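Local atomic coordinates of RV1873 (Mycobacterium tuberculosis, PDB entry 2JEK), a protein that is of unknown function but belongs to the DUF1810 family and folds as an all-helical, right-handed superhelix. Residues Phe40-Gln44 with Leu78-Thr82; Gly58-Leu62 with Leu111-Ala115; Leu105-Thr110 with Leu125-Tyr130. All coordinates share one frame. Residues are numbered along the deposited sequence.

Interaction 1 (Phe40-Gln44 with Leu78-Thr82); sequences FVFPQ and LHECT
Start with the backbone. Phe40 and Val41 lie in a weakly bonded bit of helix; Phe42, at phi/psi -122/78°, is in the loop that follows, and Pro43 and Gln44 run on extended. Facing them, Leu78-Thr82 is regular helix, closest at Phe42-Leu78, whose CA atoms stand 7.0 Å apart. Phe42 takes chi1 m with chi2 -70°; its CA-to-CB bond points sideways, yet the ring reaches the helix between three side chains. Its CZ lies 3.6 Å from Cys81 CB, its CD1 3.8 Å from Leu78 CD1, and its edge meets Thr82, CE1 to OG1 3.8 Å. Leu78, in the t,p rotamer, also brings CD1 to 3.6 Å from Val41 O and 4.4 Å from Pro43 CD. Cys81 points toward the loop with chi1 m, leaving SG 3.9 Å from CG1 of Val41 (chi1 t) and 5.5 Å from the Phe42 ring centroid. Thr82, chi1 m, turns OG1 back to Leu78 O at 2.8 Å. This is helix-to-loop packing in the buried centre of an all-helical fold; Leu105 and Ser108 of helix 101-115 also touch Phe42. Thr82 spends its proton on Leu78 O, and the segments share no hydrogen bond, so the contact rests on apolar packing and one oblique sulfur-aromatic approach.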
loop_
_atom_site.group_PDB
_atom_site.type_symbol
_atom_site.label_atom_id
_atom_site.label_comp_id
_atom_site.label_asym_id
_atom_site.label_seq_id
_atom_site.Cartn_x
_atom_site.Cartn_y
_atom_site.Cartn_z
ATOM N N PHE A 40 -1.847 -7.376 0.467
ATOM C CA PHE A 40 -0.431 -7.733 0.507
ATOM C C PHE A 40 0.397 -7.081 -0.610
ATOM O O PHE A 40 1.574 -7.384 -0.763
ATOM C CB PHE A 40 -0.245 -9.261 0.577
ATOM C CG PHE A 40 -0.984 -10.028 -0.480
ATOM C CD1 PHE A 40 -0.501 -10.090 -1.788
ATOM C CD2 PHE A 40 -2.167 -10.699 -0.169
ATOM C CE1 PHE A 40 -1.175 -10.807 -2.765
ATOM C CE2 PHE A 40 -2.844 -11.437 -1.142
ATOM C CZ PHE A 40 -2.345 -11.477 -2.444
ATOM N N VAL A 41 -0.237 -6.176 -1.366
ATOM C CA VAL A 41 0.444 -5.344 -2.380
ATOM C C VAL A 41 0.566 -3.884 -1.890
ATOM O O VAL A 41 1.618 -3.262 -2.063
ATOM C CB VAL A 41 -0.292 -5.409 -3.748
ATOM C CG1 VAL A 41 0.266 -4.380 -4.752
ATOM C CG2 VAL A 41 -0.186 -6.812 -4.327
ATOM N N PHE A 42 -0.510 -3.356 -1.291
ATOM C CA PHE A 42 -0.492 -2.026 -0.701
ATOM C C PHE A 42 -0.870 -2.188 0.765
ATOM O O PHE A 42 -2.014 -1.934 1.158
ATOM C CB PHE A 42 -1.487 -1.104 -1.424
ATOM C CG PHE A 42 -1.028 -0.662 -2.784
ATOM C CD1 PHE A 42 0.031 0.235 -2.922
ATOM C CD2 PHE A 42 -1.666 -1.128 -3.924
ATOM C CE1 PHE A 42 0.443 0.666 -4.179
ATOM C CE2 PHE A 42 -1.256 -0.687 -5.193
ATOM C CZ PHE A 42 -0.206 0.201 -5.318
ATOM N N PRO A 43 0.093 -2.632 1.586
ATOM C CA PRO A 43 -0.273 -2.972 2.953
ATOM C C PRO A 43 -0.674 -1.775 3.794
ATOM O O PRO A 43 -0.192 -0.655 3.580
ATOM C CB PRO A 43 1.009 -3.611 3.509
ATOM C CG PRO A 43 1.779 -4.042 2.269
ATOM C CD PRO A 43 1.513 -2.920 1.318
ATOM N N GLN A 44 -1.557 -2.026 4.755
ATOM C CA GLN A 44 -2.024 -0.994 5.670
ATOM C C GLN A 44 -1.866 -1.487 7.109
ATOM O O GLN A 44 -1.644 -2.675 7.351
ATOM C CB GLN A 44 -3.490 -0.652 5.388
ATOM C CG GLN A 44 -4.461 -1.790 5.711
ATOM C CD GLN A 44 -5.895 -1.447 5.415
ATOM O OE1 GLN A 44 -6.812 -1.958 6.053
ATOM N NE2 GLN A 44 -6.101 -0.584 4.439
ATOM N N LEU A 78 6.895 -2.057 -3.823
ATOM C CA LEU A 78 5.931 -1.053 -3.378
ATOM C C LEU A 78 6.125 0.269 -4.112
ATOM O O LEU A 78 5.156 0.928 -4.496
ATOM C CB LEU A 78 5.995 -0.872 -1.858
ATOM C CG LEU A 78 5.002 0.138 -1.277
ATOM C CD1 LEU A 78 3.557 -0.281 -1.547
ATOM C CD2 LEU A 78 5.198 0.322 0.210
ATOM N N HIS A 79 7.382 0.647 -4.337
ATOM C CA HIS A 79 7.644 1.850 -5.116
ATOM C C HIS A 79 7.227 1.647 -6.574
ATOM O O HIS A 79 6.682 2.561 -7.212
ATOM C CB HIS A 79 9.115 2.243 -5.041
ATOM C CG HIS A 79 9.530 2.779 -3.707
ATOM N ND1 HIS A 79 9.195 4.045 -3.281
ATOM C CD2 HIS A 79 10.288 2.240 -2.725
ATOM C CE1 HIS A 79 9.720 4.260 -2.088
ATOM N NE2 HIS A 79 10.387 3.179 -1.727
ATOM N N GLU A 80 7.479 0.450 -7.112
ATOM C CA GLU A 80 7.031 0.149 -8.472
ATOM C C GLU A 80 5.522 0.314 -8.604
ATOM O O GLU A 80 5.033 0.967 -9.528
ATOM C CB GLU A 80 7.442 -1.270 -8.886
ATOM C CG GLU A 80 6.689 -1.800 -10.110
ATOM C CD GLU A 80 7.252 -3.108 -10.630
ATOM O OE1 GLU A 80 7.561 -3.997 -9.804
ATOM O OE2 GLU A 80 7.361 -3.250 -11.867
ATOM N N CYS A 81 4.784 -0.255 -7.654
ATOM C CA CYS A 81 3.327 -0.255 -7.734
ATOM C C CYS A 81 2.784 1.140 -7.533
ATOM O O CYS A 81 1.849 1.539 -8.205
ATOM C CB CYS A 81 2.754 -1.227 -6.706
ATOM S SG CYS A 81 3.030 -2.964 -7.127
ATOM N N THR A 82 3.368 1.884 -6.601
ATOM C CA THR A 82 2.979 3.279 -6.380
ATOM C C THR A 82 3.233 4.113 -7.639
ATOM O O THR A 82 2.366 4.886 -8.058
ATOM C CB THR A 82 3.756 3.848 -5.181
ATOM O OG1 THR A 82 3.446 3.065 -4.023
ATOM C CG2 THR A 82 3.408 5.317 -4.909
#

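Interaction 2 (Gly58-Leu62 with Leu111-Ala115)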
loop_
_atom_site.group_PDB
_atom_site.type_symbol
_atom_site.label_atom_id
_atom_site.label_comp_id
_atom_site.label_asym_id
_atom_site.label_seq_id
_atom_site.Cartn_x
_atom_site.Cartn_y
_atom_site.Cartn_z
ATOM N N GLY A 58 -1.941 -7.215 7.722
ATOM C CA GLY A 58 -1.821 -5.916 8.366
ATOM C C GLY A 58 -0.397 -5.700 8.861
ATOM O O GLY A 58 0.284 -6.643 9.297
ATOM N N ILE A 59 0.063 -4.453 8.768
ATOM C CA ILE A 59 1.386 -4.058 9.266
ATOM C C ILE A 59 1.248 -3.761 10.751
ATOM O O ILE A 59 0.350 -3.017 11.146
ATOM C CB ILE A 59 1.895 -2.818 8.490
ATOM C CG1 ILE A 59 2.079 -3.162 7.007
ATOM C CG2 ILE A 59 3.193 -2.239 9.104
ATOM C CD1 ILE A 59 3.323 -3.990 6.682
ATOM N N SER A 60 2.129 -4.341 11.568
ATOM C CA SER A 60 1.953 -4.278 13.023
ATOM C C SER A 60 2.277 -2.906 13.623
ATOM O O SER A 60 1.710 -2.516 14.645
ATOM C CB SER A 60 2.803 -5.345 13.721
ATOM O OG SER A 60 4.183 -5.125 13.504
ATOM N N SER A 61 3.200 -2.193 12.994
ATOM C CA SER A 61 3.791 -0.998 13.591
ATOM C C SER A 61 4.532 -0.187 12.544
ATOM O O SER A 61 4.817 -0.685 11.448
ATOM C CB SER A 61 4.780 -1.416 14.683
ATOM O OG SER A 61 5.890 -2.093 14.110
ATOM N N LEU A 62 4.897 1.051 12.888
ATOM C CA LEU A 62 5.752 1.823 11.991
ATOM C C LEU A 62 7.093 1.105 11.724
ATOM O O LEU A 62 7.622 1.168 10.614
ATOM C CB LEU A 62 5.992 3.255 12.498
ATOM C CG LEU A 62 6.487 4.221 11.409
ATOM C CD1 LEU A 62 5.363 4.544 10.416
ATOM C CD2 LEU A 62 7.078 5.494 12.000
ATOM N N LEU A 111 0.541 5.397 5.697
ATOM C CA LEU A 111 1.485 4.646 6.522
ATOM C C LEU A 111 2.918 4.768 6.007
ATOM O O LEU A 111 3.830 5.137 6.761
ATOM C CB LEU A 111 1.073 3.173 6.558
ATOM C CG LEU A 111 2.077 2.196 7.188
ATOM C CD1 LEU A 111 2.358 2.543 8.642
ATOM C CD2 LEU A 111 1.581 0.761 7.057
ATOM N N PHE A 112 3.130 4.462 4.731
ATOM C CA PHE A 112 4.494 4.426 4.215
ATOM C C PHE A 112 5.090 5.824 4.079
ATOM O O PHE A 112 6.293 6.006 4.267
ATOM C CB PHE A 112 4.576 3.562 2.955
ATOM C CG PHE A 112 4.461 2.103 3.263
ATOM C CD1 PHE A 112 5.564 1.418 3.778
ATOM C CD2 PHE A 112 3.258 1.414 3.100
ATOM C CE1 PHE A 112 5.480 0.067 4.108
ATOM C CE2 PHE A 112 3.165 0.065 3.439
ATOM C CZ PHE A 112 4.273 -0.616 3.936
ATOM N N ALA A 113 4.250 6.826 3.849
ATOM C CA ALA A 113 4.724 8.208 3.881
ATOM C C ALA A 113 5.240 8.623 5.258
ATOM O O ALA A 113 6.146 9.461 5.349
ATOM C CB ALA A 113 3.638 9.160 3.402
ATOM N N ARG A 114 4.673 8.054 6.320
ATOM C CA ARG A 114 5.103 8.362 7.682
ATOM C C ARG A 114 6.296 7.513 8.095
ATOM O O ARG A 114 7.010 7.844 9.047
ATOM C CB ARG A 114 3.952 8.176 8.674
ATOM C CG ARG A 114 2.762 9.119 8.489
ATOM C CD ARG A 114 2.991 10.521 9.029
ATOM N NE ARG A 114 1.801 11.360 8.848
ATOM C CZ ARG A 114 1.527 12.451 9.563
ATOM N NH1 ARG A 114 2.348 12.850 10.531
ATOM N NH2 ARG A 114 0.424 13.142 9.314
ATOM N N ALA A 115 6.526 6.425 7.367
ATOM C CA ALA A 115 7.590 5.483 7.705
ATOM C C ALA A 115 8.979 5.973 7.301
ATOM O O ALA A 115 9.984 5.592 7.910
ATOM C CB ALA A 115 7.299 4.115 7.085
#
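Leu62 does most of the work here, with 83 Å² buried, followed by Leu111 with 52 Å² and Ile59 with 46 Å². Leu62 opens helix 62-70, directly after Ser61, whose OG caps the new helix by accepting from Glu64 N. The CA-to-CB bond of Leu62 runs sideways, but the t,p rotamer carries the isobutyl end over to the last turn of helix 101-115. There CD1 sits 3.6 Å from Ala115 CA and 4.0 Å from both Leu111 O and Leu111 CD1, while CD2 comes within 3.8 Å of Arg114 O. The small Ala115 side chain leaves room for this approach, and the CA atoms of Leu62 and Ala115 are only 5.9 Å apart.

Leu111 lies one turn earlier and spans both apolar residues of the loop: CD1 faces Leu62, and CD2 packs 3.9 Å from Ile59 CB. The CA-to-CB bond of Ile59 points toward the helix, and its CD1 just reaches Phe112, 4.5 Å from CZ. Its backbone hydrogen-bonds Gln44 and Arg46, which ties the loop to the chain after Pro43. Arg114 touches Leu62 with its CB, 4.3 Å from CD1, then leads away to a salt bridge with Glu134. Leu142 of helix 136-143 packs on both Leu62 and Leu111. The arrangement joins the loop and capped start of helix 62-70 to the C-terminal turn of helix 101-115, in a chain described as a right-handed superhelix.

Interaction 3 (Leu105-Thr110 with Leu125-Tyr130). With SO4 (sulfate ion), chain B.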
loop_
_atom_site.group_PDB
_atom_site.type_symbol
_atom_site.label_atom_id
_atom_site.label_comp_id
_atom_site.label_asym_id
_atom_site.label_seq_id
_atom_site.Cartn_x
_atom_site.Cartn_y
_atom_site.Cartn_z
ATOM N N LEU A 105 -5.818 2.016 -0.295
ATOM C CA LEU A 105 -4.645 2.643 -0.881
ATOM C C LEU A 105 -4.275 3.894 -0.110
ATOM O O LEU A 105 -3.103 4.122 0.203
ATOM C CB LEU A 105 -4.893 2.985 -2.337
ATOM C CG LEU A 105 -3.706 3.620 -3.070
ATOM C CD1 LEU A 105 -2.479 2.728 -3.061
ATOM C CD2 LEU A 105 -4.093 3.937 -4.493
ATOM N N CYS A 106 -5.268 4.710 0.214
ATOM C CA CYS A 106 -4.993 5.888 1.025
ATOM C C CYS A 106 -4.298 5.507 2.337
ATOM O O CYS A 106 -3.311 6.132 2.739
ATOM C CB CYS A 106 -6.287 6.652 1.289
ATOM S SG CYS A 106 -6.011 8.185 2.164
ATOM N N SER A 107 -4.814 4.487 3.018
ATOM C CA SER A 107 -4.224 4.031 4.270
ATOM C C SER A 107 -2.791 3.548 4.082
ATOM O O SER A 107 -1.922 3.823 4.912
ATOM C CB SER A 107 -5.059 2.908 4.880
ATOM O OG SER A 107 -6.386 3.368 5.129
ATOM N N SER A 108 -2.549 2.815 2.992
ATOM C CA SER A 108 -1.209 2.318 2.696
ATOM C C SER A 108 -0.238 3.475 2.445
ATOM O O SER A 108 0.855 3.527 3.013
ATOM C CB SER A 108 -1.251 1.372 1.492
ATOM O OG SER A 108 0.033 0.810 1.244
ATOM N N MET A 109 -0.622 4.414 1.597
ATOM C CA MET A 109 0.257 5.549 1.297
ATOM C C MET A 109 0.518 6.402 2.542
ATOM O O MET A 109 1.631 6.887 2.746
ATOM C CB MET A 109 -0.329 6.409 0.171
ATOM C CG MET A 109 -0.477 5.691 -1.183
ATOM S SD MET A 109 1.099 5.108 -1.861
ATOM C CE MET A 109 1.188 3.414 -1.259
ATOM N N THR A 110 -0.502 6.569 3.375
ATOM C CA THR A 110 -0.379 7.363 4.604
ATOM C C THR A 110 0.655 6.710 5.520
ATOM O O THR A 110 1.549 7.382 6.041
ATOM C CB THR A 110 -1.734 7.490 5.317
ATOM O OG1 THR A 110 -2.640 8.188 4.454
ATOM C CG2 THR A 110 -1.602 8.258 6.629
ATOM N N LEU A 125 1.251 10.410 -4.679
ATOM C CA LEU A 125 -0.003 9.699 -4.955
ATOM C C LEU A 125 -1.136 10.361 -4.159
ATOM O O LEU A 125 -2.217 10.634 -4.703
ATOM C CB LEU A 125 0.124 8.199 -4.651
ATOM C CG LEU A 125 -0.927 7.291 -5.309
ATOM C CD1 LEU A 125 -0.368 5.886 -5.446
ATOM C CD2 LEU A 125 -2.237 7.263 -4.513
ATOM N N LEU A 126 -0.890 10.643 -2.882
ATOM C CA LEU A 126 -1.893 11.332 -2.059
ATOM C C LEU A 126 -2.250 12.706 -2.621
ATOM O O LEU A 126 -3.424 13.110 -2.626
ATOM C CB LEU A 126 -1.425 11.442 -0.604
ATOM C CG LEU A 126 -1.328 10.107 0.153
ATOM C CD1 LEU A 126 -0.641 10.259 1.504
ATOM C CD2 LEU A 126 -2.701 9.442 0.340
ATOM N N ALA A 127 -1.238 13.418 -3.123
ATOM C CA ALA A 127 -1.453 14.753 -3.691
ATOM C C ALA A 127 -2.292 14.673 -4.963
ATOM O O ALA A 127 -3.201 15.481 -5.175
ATOM C CB ALA A 127 -0.112 15.430 -3.970
ATOM N N LYS A 128 -1.994 13.696 -5.813
ATOM C CA LYS A 128 -2.650 13.597 -7.114
ATOM C C LYS A 128 -4.087 13.110 -6.996
ATOM O O LYS A 128 -4.994 13.601 -7.692
ATOM C CB LYS A 128 -1.865 12.661 -8.047
ATOM C CG LYS A 128 -2.533 12.478 -9.408
ATOM C CD LYS A 128 -1.608 11.816 -10.398
ATOM C CE LYS A 128 -2.333 11.474 -11.695
ATOM N NZ LYS A 128 -1.406 10.937 -12.725
ATOM N N TYR A 129 -4.295 12.138 -6.116
ATOM C CA TYR A 129 -5.547 11.386 -6.105
ATOM C C TYR A 129 -6.455 11.610 -4.900
ATOM O O TYR A 129 -7.644 11.258 -4.965
ATOM C CB TYR A 129 -5.243 9.898 -6.196
ATOM C CG TYR A 129 -4.730 9.462 -7.526
ATOM C CD1 TYR A 129 -5.589 9.380 -8.628
ATOM C CD2 TYR A 129 -3.398 9.077 -7.685
ATOM C CE1 TYR A 129 -5.130 8.956 -9.854
ATOM C CE2 TYR A 129 -2.920 8.645 -8.917
ATOM C CZ TYR A 129 -3.793 8.587 -10.004
ATOM O OH TYR A 129 -3.325 8.147 -11.208
ATOM N N TYR A 130 -5.914 12.170 -3.818
ATOM C CA TYR A 130 -6.665 12.325 -2.565
ATOM C C TYR A 130 -6.626 13.763 -2.053
ATOM O O TYR A 130 -6.797 14.002 -0.863
ATOM C CB TYR A 130 -6.140 11.379 -1.474
ATOM C CG TYR A 130 -6.310 9.910 -1.817
ATOM C CD1 TYR A 130 -7.476 9.229 -1.474
ATOM C CD2 TYR A 130 -5.323 9.224 -2.517
ATOM C CE1 TYR A 130 -7.640 7.876 -1.813
ATOM C CE2 TYR A 130 -5.471 7.890 -2.867
ATOM C CZ TYR A 130 -6.627 7.214 -2.505
ATOM O OH TYR A 130 -6.728 5.893 -2.868
HETATM S S SO4 B . 0.943 13.461 -13.726
HETATM O O1 SO4 B . 1.365 14.344 -14.813
HETATM O O2 SO4 B . -0.506 13.536 -13.557
HETATM O O3 SO4 B . 1.628 13.820 -12.489
HETATM O O4 SO4 B . 1.287 12.089 -14.108
#
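Two consecutive helices, 101-115 and 120-129, make a helical hairpin here. The axes of their segments run roughly antiparallel, 144° between N-to-C directions, and approach to 10.6 Å. Cys106 and Leu126 are the closest backbone pair, CA to CA 7.0 Å.

Leu126 is the central bump from the second helix. It pushes into the hollow lined by Cys106, Met109 and Thr110: its CG lies 3.8 Å from Met109 CB, its CD2 4.0 Å from Cys106 SG, and its CD1 4.1 Å from Thr110 OG1. Leu125 fills the neighbouring gap between Leu105 and Met109, with CD2 3.8 Å from Leu105 CD2 and CD1 4.0 Å from Met109 SD. Met109 starts toward the partner helix, but its end leads away to Thr82 of helix 74-87, which also touches Leu125.

Tyr130, the first residue to leave helical geometry, lays its ring across the other end of the interface. Cys106 sits over one face, with CB 4.0 Å and SG 4.4 Å from the ring centroid, a CH-pi and a sulfur-aromatic contact together, while Leu105 CD2 is at the ring edge. The hydroxyl reaches past Leu105 CB, 3.5 Å from OH, to hydrogen-bond Asp102 O. On the outer side of helix 120-129, Lys128 NZ, which also hydrogen-bonds Asn86 O and Val88 O, donates to a sulfate ion, probably from the crystallisation liquor, with NZ 2.9 Å from O2.

In the fold
Helix 101-115 ties the set together: interaction 2 uses its last turn, interaction 3 its middle, and interaction 1 leans on it through Phe42 and Leu78. Interaction 1 is the most central, its centre about 4 Å from the centre of the chain, and all its touching residues are buried; interactions 2 and 3, their centres each about 9 Å from it, are still mainly buried but reach toward solvent at Leu62, Arg114 and Tyr130. Pro43 O joins interaction 1 to interaction 3 through Ser108 OG, and Gln44 O probably hydrogen-bonds Ile59 N of interaction 2. Sulfur-aromatic contacts occur in interactions 1 and 3, whereas interaction 2 is chiefly aliphatic.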